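Local coordinates for glycosyl hydrolase, family 31/fibronectin type III domain protein (Clostridium perfringens, PDB 4LKS), which binds galactose through a beta-sandwich carbohydrate-binding module of family 32, probably helping to hold its parent family 31 glycoside hydrolase on galactose-bearing glycans, at residues A[50-55]-A[64-69]; A[79-84]-A[141-146]. One frame throughout, in Å; residues are numbered along the deposited sequence. Where two conformers were deposited one is given.

Contact 1 (A[50-55]-A[64-69]); sequences TIWHSA and VSITIK. With CA (calcium ion), chain C; GAL (beta-D-galactopyranose), chain D.
Trp52 and Ile66 meet between the two sheets of the beta-sandwich: strand 52-53 edges one sheet, strand 64-69 belongs to the other, and no hydrogen bond joins the two segments. The packing is apolar. Ile66 lies over one face of the indole, its CB 4.0 Å from the centroid of the Trp52 six-membered ring and 15° off the normal, a CH-pi contact. With CG1 anti to the backbone N (chi1 -179°), Ile66 runs CD1 back over the same face toward the CD2 end, while CG2 rests 3.8 Å from Trp52 CZ3. Val64 uses one branch twice, CG2 touching Trp52 CH2 at 3.9 Å and Ser54 OG at 3.8 Å.

Polar ends are satisfied elsewhere: Trp52 NE1 donates to Ser33 O, and Ser54 OG pairs with Ala157 N.

Ligand bonds frame this packing. Thr50 grips the calcium ion through O and OG1, alongside Asn42, Asp45, Asp47 and Ala160. At the sugar end, His53 ND1 donates to Ser54 O in the ring plane and onto a carbonyl lone pair (160° at the hydrogen). That helps set the ring's rotation, with Tyr56 and Tyr156 against it, and leaves His53 NE2 hydrogen-bonded to galactose O4 at 2.7 Å.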
loop_
_atom_site.group_PDB
_atom_site.type_symbol
_atom_site.label_atom_id
_atom_site.label_comp_id
_atom_site.label_asym_id
_atom_site.label_seq_id
_atom_site.Cartn_x
_atom_site.Cartn_y
_atom_site.Cartn_z
ATOM N N THR A 50 1.121 10.364 8.579
ATOM C CA THR A 50 2.276 9.517 8.823
ATOM C C THR A 50 2.462 8.605 7.618
ATOM O O THR A 50 1.493 8.225 6.962
ATOM C CB THR A 50 2.090 8.655 10.077
ATOM O OG1 THR A 50 0.946 7.815 9.899
ATOM C CG2 THR A 50 1.882 9.536 11.324
ATOM N N ILE A 51 3.705 8.249 7.322
ATOM C CA ILE A 51 3.963 7.382 6.181
ATOM C C ILE A 51 4.959 6.290 6.490
ATOM O O ILE A 51 5.829 6.449 7.350
ATOM C CB ILE A 51 4.506 8.154 4.960
ATOM C CG1 ILE A 51 5.875 8.770 5.262
ATOM C CG2 ILE A 51 3.512 9.218 4.500
ATOM C CD1 ILE A 51 6.530 9.409 4.051
ATOM N N TRP A 52 4.809 5.167 5.799
ATOM C CA TRP A 52 5.928 4.248 5.623
ATOM C C TRP A 52 6.714 4.745 4.418
ATOM O O TRP A 52 6.116 5.150 3.418
ATOM C CB TRP A 52 5.431 2.822 5.364
ATOM C CG TRP A 52 6.513 1.937 4.805
ATOM C CD1 TRP A 52 7.703 1.629 5.398
ATOM C CD2 TRP A 52 6.507 1.257 3.541
ATOM N NE1 TRP A 52 8.442 0.806 4.584
ATOM C CE2 TRP A 52 7.730 0.555 3.442
ATOM C CE3 TRP A 52 5.588 1.168 2.488
ATOM C CZ2 TRP A 52 8.060 -0.227 2.325
ATOM C CZ3 TRP A 52 5.916 0.381 1.375
ATOM C CH2 TRP A 52 7.141 -0.301 1.308
ATOM N N HIS A 53 8.043 4.725 4.513
ATOM C CA HIS A 53 8.909 5.093 3.397
ATOM C C HIS A 53 10.067 4.112 3.389
ATOM O O HIS A 53 10.666 3.847 4.433
ATOM C CB HIS A 53 9.429 6.526 3.595
ATOM C CG HIS A 53 10.007 7.162 2.366
ATOM N ND1 HIS A 53 11.116 6.671 1.710
ATOM C CD2 HIS A 53 9.657 8.297 1.707
ATOM C CE1 HIS A 53 11.410 7.457 0.686
ATOM N NE2 HIS A 53 10.542 8.454 0.670
ATOM N N SER A 54 10.363 3.543 2.224
ATOM C CA SER A 54 11.457 2.590 2.119
ATOM C C SER A 54 12.789 3.349 2.082
ATOM O O SER A 54 12.816 4.579 1.926
ATOM C CB SER A 54 11.275 1.672 0.891
ATOM O OG SER A 54 11.359 2.369 -0.340
ATOM N N ALA A 55 13.885 2.618 2.238
ATOM C CA ALA A 55 15.213 3.240 2.286
ATOM C C ALA A 55 15.560 3.917 0.965
ATOM O O ALA A 55 15.129 3.479 -0.102
ATOM C CB ALA A 55 16.267 2.212 2.673
ATOM N N VAL A 64 10.126 -3.007 -3.601
ATOM C CA VAL A 64 10.035 -3.118 -2.154
ATOM C C VAL A 64 8.603 -3.491 -1.813
ATOM O O VAL A 64 7.689 -3.249 -2.599
ATOM C CB VAL A 64 10.432 -1.809 -1.416
ATOM C CG1 VAL A 64 11.896 -1.455 -1.676
ATOM C CG2 VAL A 64 9.506 -0.652 -1.799
ATOM N N SER A 65 8.412 -4.084 -0.649
ATOM C CA SER A 65 7.079 -4.512 -0.274
ATOM C C SER A 65 6.822 -4.290 1.208
ATOM O O SER A 65 7.749 -4.081 2.023
ATOM C CB SER A 65 6.856 -5.980 -0.648
ATOM O OG SER A 65 7.539 -6.829 0.250
ATOM N N ILE A 66 5.545 -4.312 1.545
ATOM C CA ILE A 66 5.106 -4.204 2.923
ATOM C C ILE A 66 4.029 -5.266 3.134
ATOM O O ILE A 66 3.171 -5.466 2.269
ATOM C CB ILE A 66 4.594 -2.776 3.256
ATOM C CG1 ILE A 66 4.152 -2.695 4.715
ATOM C CG2 ILE A 66 3.467 -2.333 2.304
ATOM C CD1 ILE A 66 3.901 -1.275 5.189
ATOM N N THR A 67 4.082 -5.959 4.266
ATOM C CA THR A 67 3.094 -6.989 4.577
ATOM C C THR A 67 2.231 -6.557 5.754
ATOM O O THR A 67 2.749 -6.205 6.825
ATOM C CB THR A 67 3.741 -8.330 4.923
ATOM O OG1 THR A 67 4.508 -8.791 3.807
ATOM C CG2 THR A 67 2.661 -9.364 5.271
ATOM N N ILE A 68 0.919 -6.559 5.528
ATOM C CA ILE A 68 -0.074 -6.243 6.547
ATOM C C ILE A 68 -0.757 -7.522 7.017
ATOM O O ILE A 68 -1.234 -8.334 6.200
ATOM C CB ILE A 68 -1.158 -5.295 5.996
ATOM C CG1 ILE A 68 -0.530 -4.063 5.321
ATOM C CG2 ILE A 68 -2.167 -4.914 7.105
ATOM C CD1 ILE A 68 0.520 -3.301 6.150
ATOM N N LYS A 69 -0.790 -7.701 8.336
ATOM C CA LYS A 69 -1.503 -8.800 8.969
ATOM C C LYS A 69 -2.819 -8.273 9.518
ATOM O O LYS A 69 -2.838 -7.229 10.165
ATOM C CB LYS A 69 -0.664 -9.355 10.127
ATOM C CG LYS A 69 -1.352 -10.453 10.920
ATOM C CD LYS A 69 -0.523 -10.825 12.142
ATOM C CE LYS A 69 -1.246 -11.845 12.989
ATOM N NZ LYS A 69 -0.389 -12.304 14.126
HETATM CA CA CA C . -0.304 6.740 8.083
HETATM C C1 GAL D . 13.385 13.773 1.116
HETATM C C2 GAL D . 12.139 13.261 1.864
HETATM C C3 GAL D . 12.355 11.836 2.352
HETATM C C4 GAL D . 12.715 10.940 1.155
HETATM C C5 GAL D . 13.945 11.504 0.474
HETATM C C6 GAL D . 14.337 10.758 -0.803
HETATM O O1 GAL D . 13.150 15.038 0.559
HETATM O O2 GAL D . 11.820 14.060 3.009
HETATM O O3 GAL D . 11.163 11.326 2.943
HETATM O O4 GAL D . 11.640 10.931 0.218
HETATM O O5 GAL D . 13.721 12.873 0.059
HETATM O O6 GAL D . 15.533 11.286 -1.365
#

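Contact 2 (A[79-84]-A[141-146]). With GAL (beta-D-galactopyranose), chain D.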
loop_
_atom_site.group_PDB
_atom_site.type_symbol
_atom_site.label_atom_id
_atom_site.label_comp_id
_atom_site.label_asym_id
_atom_site.label_seq_id
_atom_site.Cartn_x
_atom_site.Cartn_y
_atom_site.Cartn_z
ATOM N N ILE A 79 -8.542 -2.748 -1.714
ATOM C CA ILE A 79 -7.767 -1.897 -0.817
ATOM C C ILE A 79 -7.697 -0.521 -1.440
ATOM O O ILE A 79 -7.818 -0.405 -2.652
ATOM C CB ILE A 79 -6.334 -2.414 -0.528
ATOM C CG1 ILE A 79 -5.485 -2.435 -1.798
ATOM C CG2 ILE A 79 -6.388 -3.790 0.139
ATOM C CD1 ILE A 79 -4.005 -2.681 -1.529
ATOM N N ASP A 80 -7.553 0.516 -0.618
ATOM C CA ASP A 80 -7.226 1.853 -1.118
ATOM C C ASP A 80 -5.791 2.186 -0.771
ATOM O O ASP A 80 -5.332 1.939 0.353
ATOM C CB ASP A 80 -8.104 2.951 -0.499
ATOM C CG ASP A 80 -9.572 2.824 -0.837
ATOM O OD1 ASP A 80 -9.951 2.118 -1.794
ATOM O OD2 ASP A 80 -10.365 3.464 -0.107
ATOM N N TYR A 81 -5.084 2.772 -1.725
ATOM C CA TYR A 81 -3.744 3.280 -1.485
ATOM C C TYR A 81 -3.817 4.802 -1.345
ATOM O O TYR A 81 -4.303 5.481 -2.244
ATOM C CB TYR A 81 -2.824 2.886 -2.649
ATOM C CG TYR A 81 -1.479 3.585 -2.646
ATOM C CD1 TYR A 81 -0.439 3.137 -1.832
ATOM C CD2 TYR A 81 -1.256 4.706 -3.440
ATOM C CE1 TYR A 81 0.799 3.777 -1.829
ATOM C CE2 TYR A 81 -0.016 5.354 -3.446
ATOM C CZ TYR A 81 0.998 4.884 -2.634
ATOM O OH TYR A 81 2.211 5.526 -2.638
ATOM N N LEU A 82 -3.348 5.335 -0.219
ATOM C CA LEU A 82 -3.292 6.785 -0.018
ATOM C C LEU A 82 -1.849 7.238 -0.131
ATOM O O LEU A 82 -1.007 6.853 0.681
ATOM C CB LEU A 82 -3.867 7.184 1.347
ATOM C CG LEU A 82 -3.847 8.692 1.639
ATOM C CD1 LEU A 82 -4.802 9.427 0.710
ATOM C CD2 LEU A 82 -4.190 8.971 3.105
ATOM N N PRO A 83 -1.541 8.021 -1.169
ATOM C CA PRO A 83 -0.160 8.496 -1.276
ATOM C C PRO A 83 0.157 9.558 -0.237
ATOM O O PRO A 83 -0.740 10.191 0.339
ATOM C CB PRO A 83 -0.091 9.104 -2.687
ATOM C CG PRO A 83 -1.500 9.401 -3.053
ATOM C CD PRO A 83 -2.375 8.428 -2.310
ATOM N N ARG A 84 1.451 9.708 0.002
ATOM C CA ARG A 84 2.011 10.774 0.814
ATOM C C ARG A 84 1.383 12.115 0.451
ATOM O O ARG A 84 1.258 12.455 -0.736
ATOM C CB ARG A 84 3.515 10.803 0.562
ATOM C CG ARG A 84 4.291 11.770 1.405
ATOM C CD ARG A 84 5.758 11.611 1.080
ATOM N NE ARG A 84 6.599 12.326 2.025
ATOM C CZ ARG A 84 7.914 12.192 2.087
ATOM N NH1 ARG A 84 8.541 11.376 1.245
ATOM N NH2 ARG A 84 8.602 12.872 2.991
ATOM N N LEU A 141 -1.680 -9.555 3.623
ATOM C CA LEU A 141 -1.610 -8.990 2.288
ATOM C C LEU A 141 -0.243 -8.353 2.115
ATOM O O LEU A 141 0.166 -7.532 2.926
ATOM C CB LEU A 141 -2.736 -7.956 2.070
ATOM C CG LEU A 141 -2.829 -7.352 0.659
ATOM C CD1 LEU A 141 -4.287 -7.093 0.223
ATOM C CD2 LEU A 141 -1.989 -6.076 0.535
ATOM N N ARG A 142 0.452 -8.747 1.058
ATOM C CA ARG A 142 1.730 -8.154 0.699
ATOM C C ARG A 142 1.547 -7.227 -0.500
ATOM O O ARG A 142 1.104 -7.639 -1.578
ATOM C CB ARG A 142 2.768 -9.241 0.411
ATOM C CG ARG A 142 4.156 -8.685 0.084
ATOM C CD ARG A 142 5.256 -9.718 0.286
ATOM N NE ARG A 142 5.168 -10.834 -0.659
ATOM C CZ ARG A 142 5.812 -11.991 -0.504
ATOM N NH1 ARG A 142 6.580 -12.190 0.559
ATOM N NH2 ARG A 142 5.686 -12.951 -1.414
ATOM N N PHE A 143 1.884 -5.961 -0.275
ATOM C CA PHE A 143 1.750 -4.905 -1.273
ATOM C C PHE A 143 3.147 -4.532 -1.754
ATOM O O PHE A 143 3.984 -4.094 -0.961
ATOM C CB PHE A 143 1.046 -3.696 -0.643
ATOM C CG PHE A 143 0.842 -2.532 -1.585
ATOM C CD1 PHE A 143 -0.223 -2.511 -2.471
ATOM C CD2 PHE A 143 1.714 -1.453 -1.574
ATOM C CE1 PHE A 143 -0.410 -1.429 -3.344
ATOM C CE2 PHE A 143 1.527 -0.375 -2.434
ATOM C CZ PHE A 143 0.462 -0.362 -3.310
ATOM N N THR A 144 3.404 -4.733 -3.046
ATOM C CA THR A 144 4.728 -4.519 -3.625
ATOM C C THR A 144 4.702 -3.335 -4.558
ATOM O O THR A 144 3.835 -3.242 -5.410
ATOM C CB THR A 144 5.177 -5.754 -4.413
ATOM O OG1 THR A 144 5.228 -6.875 -3.527
ATOM C CG2 THR A 144 6.560 -5.523 -5.031
ATOM N N ALA A 145 5.657 -2.426 -4.373
ATOM C CA ALA A 145 5.828 -1.277 -5.246
ATOM C C ALA A 145 6.817 -1.653 -6.342
ATOM O O ALA A 145 7.968 -1.978 -6.052
ATOM C CB ALA A 145 6.344 -0.092 -4.453
ATOM N N LEU A 146 6.366 -1.586 -7.592
ATOM C CA LEU A 146 7.167 -1.994 -8.750
ATOM C C LEU A 146 7.737 -0.787 -9.489
ATOM O O LEU A 146 8.827 -0.859 -10.071
ATOM C CB LEU A 146 6.315 -2.828 -9.717
ATOM C CG LEU A 146 5.720 -4.113 -9.141
ATOM C CD1 LEU A 146 4.727 -4.726 -10.132
ATOM C CD2 LEU A 146 6.808 -5.110 -8.786
HETATM C C1 GAL D . 13.385 13.773 1.116
HETATM C C2 GAL D . 12.139 13.261 1.864
HETATM C C3 GAL D . 12.355 11.836 2.352
HETATM C C4 GAL D . 12.715 10.940 1.155
HETATM C C5 GAL D . 13.945 11.504 0.474
HETATM C C6 GAL D . 14.337 10.758 -0.803
HETATM O O1 GAL D . 13.150 15.038 0.559
HETATM O O2 GAL D . 11.820 14.060 3.009
HETATM O O3 GAL D . 11.163 11.326 2.943
HETATM O O4 GAL D . 11.640 10.931 0.218
HETATM O O5 GAL D . 13.721 12.873 0.059
HETATM O O6 GAL D . 15.533 11.286 -1.365
#
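This is face-to-face packing across the middle of the beta-sandwich, purely apolar between the two strands, its centre about 2 Å from the centre of the chain. Strand 79-82 of one sheet and strand 141-145 of the other run in roughly the same direction, crossing at -41° with their axes 11.3 Å apart, and side chains from both fill the gap.

Ile79 works with two branches. Its chi1 of 64° puts CG2 anti to the carbonyl carbon, where it meets Leu141 CD1 at 3.9 Å, while CG1 carries CD1 to the CD1 corner of the Phe143 ring. Tyr81 and Phe143 have nearly parallel rings, planes at 17°, but slid so far apart that they barely overlap; the touch is Tyr81 CD1 to Phe143 CZ, 3.9 Å. The phenol oxygen of Tyr81 is hydrogen-bonded to Ser158 O and Val92 N, which pins the far end of the ring.

Beyond the strand, Arg84 stretches out extended to galactose. Galactose O3 lies at the guanidinium edge, near its plane, and accepts hydrogen bonds from Arg84 NH1 (3.1 Å) and Arg84 NH2 (3.0 Å). Asn86 OD1 on NE and Asn89 O on NH1 steady the group. A fork straddling one hydroxyl, with a longer bond from NH1 to O4 and a weak one from NH2 to O2, is consistent with Arg84 helping to recognise the O3/O4 pair, the axial O4 being held also by His53.

How the contacts relate
From the N terminus, the chain passes most of the calcium ligands (Asn42 to Thr50) and strand 52-53, then contact 1 closes a short loop onto strand 64-70 in the opposite sheet. The next strand, 73-82, crosses back, and contact 2 closes a much longer excursion when strand 140-148 arrives. The contacts are thus in series, neither nested nor crossed. Both tie together the same two sheets, at centres 8 Å apart. Strands 64-70 and 140-148 are antiparallel neighbours, probably hydrogen-bonded from Val64 O to Ala145 N, and Phe143 also packs on Ile66. At the sugar end His53 and Arg84 touch, so one binding site draws on both contacts.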